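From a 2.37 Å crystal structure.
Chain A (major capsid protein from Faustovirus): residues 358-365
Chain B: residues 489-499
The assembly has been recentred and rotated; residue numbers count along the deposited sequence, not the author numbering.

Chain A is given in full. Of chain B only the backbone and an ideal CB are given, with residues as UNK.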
# COMPACT_ATOMS: atom_id res chain seq x y z
N THR A 358 -37.46 30.63 -27.34
CA THR A 358 -37.59 29.80 -28.53
C THR A 358 -36.33 29.94 -29.38
O THR A 358 -35.41 30.69 -29.05
CB THR A 358 -38.84 30.17 -29.33
OG1 THR A 358 -38.61 31.40 -30.03
CG2 THR A 358 -40.03 30.34 -28.41
N ALA A 359 -36.31 29.22 -30.50
CA ALA A 359 -35.15 29.25 -31.39
C ALA A 359 -34.98 30.60 -32.08
O ALA A 359 -33.90 30.88 -32.60
CB ALA A 359 -35.26 28.15 -32.44
N THR A 360 -36.02 31.44 -32.10
CA THR A 360 -35.99 32.72 -32.80
C THR A 360 -35.88 33.90 -31.84
O THR A 360 -36.20 35.03 -32.23
CB THR A 360 -37.22 32.87 -33.69
OG1 THR A 360 -38.40 32.57 -32.93
CG2 THR A 360 -37.13 31.92 -34.88
N GLY A 361 -35.44 33.67 -30.61
CA GLY A 361 -35.31 34.76 -29.67
C GLY A 361 -34.10 35.64 -29.96
O GLY A 361 -33.06 35.17 -30.41
N VAL A 362 -34.26 36.93 -29.69
CA VAL A 362 -33.20 37.90 -29.91
C VAL A 362 -32.71 38.42 -28.56
O VAL A 362 -33.36 38.24 -27.52
CB VAL A 362 -33.66 39.07 -30.81
CG1 VAL A 362 -34.34 38.54 -32.06
CG2 VAL A 362 -34.58 40.01 -30.04
N LEU A 363 -31.54 39.06 -28.58
CA LEU A 363 -30.88 39.62 -27.40
C LEU A 363 -30.40 38.51 -26.47
O LEU A 363 -31.04 38.21 -25.46
CB LEU A 363 -31.81 40.58 -26.65
CG LEU A 363 -31.25 41.84 -26.00
CD1 LEU A 363 -30.25 41.52 -24.90
CD2 LEU A 363 -30.63 42.75 -27.05
N LEU A 364 -29.26 37.90 -26.80
CA LEU A 364 -28.70 36.80 -26.02
C LEU A 364 -27.70 37.35 -25.00
O LEU A 364 -26.68 37.94 -25.38
CB LEU A 364 -28.01 35.78 -26.93
CG LEU A 364 -27.22 34.68 -26.22
CD1 LEU A 364 -28.16 33.71 -25.51
CD2 LEU A 364 -26.31 33.95 -27.19
N THR A 365 -27.99 37.15 -23.71
CA THR A 365 -27.12 37.63 -22.64
C THR A 365 -26.29 36.52 -22.00
O THR A 365 -25.14 36.76 -21.62
CB THR A 365 -27.94 38.33 -21.56
OG1 THR A 365 -29.02 37.48 -21.14
CG2 THR A 365 -28.51 39.64 -22.08
N UNK B 489 -20.97 33.40 -28.19
CA UNK B 489 -21.39 34.78 -28.00
C UNK B 489 -22.06 35.27 -29.29
O UNK B 489 -21.58 34.99 -30.39
CB UNK B 489 -20.20 35.67 -27.62
N UNK B 490 -23.17 36.00 -29.14
CA UNK B 490 -23.82 36.66 -30.25
C UNK B 490 -23.30 38.09 -30.38
O UNK B 490 -23.31 38.85 -29.40
CB UNK B 490 -25.34 36.65 -30.07
N UNK B 491 -22.84 38.45 -31.57
CA UNK B 491 -22.27 39.77 -31.82
C UNK B 491 -23.27 40.70 -32.50
O UNK B 491 -22.90 41.82 -32.88
CB UNK B 491 -21.01 39.64 -32.68
N UNK B 492 -24.52 40.27 -32.67
CA UNK B 492 -25.55 41.10 -33.28
C UNK B 492 -26.84 40.85 -32.52
O UNK B 492 -27.39 39.75 -32.56
CB UNK B 492 -25.71 40.80 -34.77
N UNK B 493 -27.33 41.88 -31.82
CA UNK B 493 -28.48 41.74 -30.95
C UNK B 493 -29.82 41.91 -31.67
O UNK B 493 -30.86 41.87 -31.01
CB UNK B 493 -28.38 42.76 -29.81
N UNK B 494 -29.81 42.09 -32.99
CA UNK B 494 -31.05 42.21 -33.74
C UNK B 494 -31.40 40.95 -34.51
O UNK B 494 -32.49 40.88 -35.10
CB UNK B 494 -30.96 43.39 -34.71
N UNK B 495 -30.52 39.95 -34.53
CA UNK B 495 -30.76 38.69 -35.22
C UNK B 495 -30.64 37.56 -34.20
O UNK B 495 -29.76 37.59 -33.33
CB UNK B 495 -29.78 38.50 -36.38
N UNK B 496 -31.53 36.58 -34.31
CA UNK B 496 -31.52 35.46 -33.38
C UNK B 496 -30.21 34.69 -33.49
O UNK B 496 -29.70 34.48 -34.60
CB UNK B 496 -32.71 34.53 -33.64
N UNK B 497 -29.62 34.25 -32.37
CA UNK B 497 -28.34 33.53 -32.45
C UNK B 497 -28.45 32.19 -33.16
O UNK B 497 -27.55 31.84 -33.94
CB UNK B 497 -27.78 33.31 -31.04
N UNK B 498 -29.51 31.43 -32.91
CA UNK B 498 -29.61 30.06 -33.42
C UNK B 498 -29.57 30.08 -34.94
O UNK B 498 -30.40 30.73 -35.60
CB UNK B 498 -30.89 29.38 -32.93
N UNK B 499 -28.60 29.37 -35.51
CA UNK B 499 -28.50 29.24 -36.95
C UNK B 499 -27.92 30.44 -37.67
O UNK B 499 -28.19 30.62 -38.86
CB UNK B 499 -29.89 28.95 -37.52

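Position 489 has extended backbone angles (-143/138), and its CA-to-CB bond points away from chain A. Chain A sets no preference; a beta-branched residue would suit the strand. It is Val B489, chi1 t.

Position 490 points toward chain A, its ideal CB 4.1 Å from Leu A364 CD2. A small residue, apolar or hydroxylated, would fit beside that methyl. The backbone is held too: water 2 accepts from the position's N (3.0 Å) and donates to Leu A364 O (2.8 Å). The residue is Ser B490; its CB meets Leu A364 CD2 at 4.1 Å, and its OG accepts a weak hydrogen bond from the backbone N of position 492 (3.5 Å).

Positions 491 and 492 lie out of reach of chain A, which leaves their choice open. They are Ile B491 and Asp B492, the latter directing OD1 to the backbone N of position 494 (3.3 Å, 167°).

At 493 the CB points sideways, yet the ideal CB sits 3.6 Å from Leu A363 CD2. Side chains with an aliphatic first carbon would suit, polar ones included if their ends find partners. Asp B493 packs its CB against Leu A363 CD2 at 3.5 Å, while both carboxylate oxygens are hydrogen-bonded elsewhere in the structure.

Positions 494 and 495 point away, so many residues would be tolerated; Thr B494 and Val B495 occupy them. The backbone still contributes: Val B495 O accepts from water 1 (3.2 Å), which in turn accepts from Leu A363 N (2.6 Å).

At 496 the CA-to-CB bond points toward chain A, beside its turn. The ideal CB is 3.3 Å from Gly A361 O and 3.7 Å from Thr A360 C, so the space argues for a small side chain. Ala B496 supplies one methyl, and its CA makes a CA-H...O contact with Gly A361 O (3.4 Å, 132°).

Position 497 also points toward chain A, with phi -65° and its ideal CB 4.2 Å from Leu A364 CD2. A compact apolar residue would suit, and the phi admits proline. Pro B497 places CG 3.7 Å from Leu A364 CB and CD 3.2 Å from Gly A361 O.

At 498 the ideal CB is 3.4 Å from Ala A359 O, and the Ala A359 methyl lies nearby; a modest apolar side chain fits. Val B498 brings CG1 to 4.3 Å from Ala A359 CB.

Position 499 has positive phi (77/24), which favours glycine: Gly B499.

No direct hydrogen bond crosses between the stretches.

Chain B, residues 489-499: VSIDDTVAPVG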
# COMPACT_ATOMS: atom_id res chain seq x y z
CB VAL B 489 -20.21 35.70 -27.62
CG1 VAL B 489 -20.60 37.17 -27.73
CG2 VAL B 489 -19.72 35.39 -26.21
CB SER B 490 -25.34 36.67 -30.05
OG SER B 490 -25.94 37.70 -30.81
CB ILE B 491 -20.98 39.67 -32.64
CG1 ILE B 491 -21.27 39.11 -34.03
CG2 ILE B 491 -19.94 38.83 -31.92
CD1 ILE B 491 -20.28 39.54 -35.09
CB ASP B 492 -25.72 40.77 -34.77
CG ASP B 492 -26.52 41.82 -35.51
OD1 ASP B 492 -27.20 42.63 -34.86
OD2 ASP B 492 -26.46 41.83 -36.76
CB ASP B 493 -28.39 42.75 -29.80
CG ASP B 493 -27.51 42.26 -28.66
OD1 ASP B 493 -27.41 41.03 -28.48
OD2 ASP B 493 -26.92 43.11 -27.96
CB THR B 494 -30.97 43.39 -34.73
OG1 THR B 494 -30.16 43.02 -35.85
CG2 THR B 494 -30.35 44.60 -34.05
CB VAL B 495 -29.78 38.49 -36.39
CG1 VAL B 495 -28.34 38.62 -35.93
CG2 VAL B 495 -30.01 37.15 -37.08
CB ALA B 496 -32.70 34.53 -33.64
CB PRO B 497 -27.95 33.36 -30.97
CG PRO B 497 -28.72 34.41 -30.24
CD PRO B 497 -30.01 34.55 -30.98
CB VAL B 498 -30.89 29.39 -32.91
CG1 VAL B 498 -31.09 28.05 -33.60
CG2 VAL B 498 -30.81 29.20 -31.40
O HOH W 1 -29.56 38.46 -30.23
O HOH W 2 -24.37 36.82 -26.55
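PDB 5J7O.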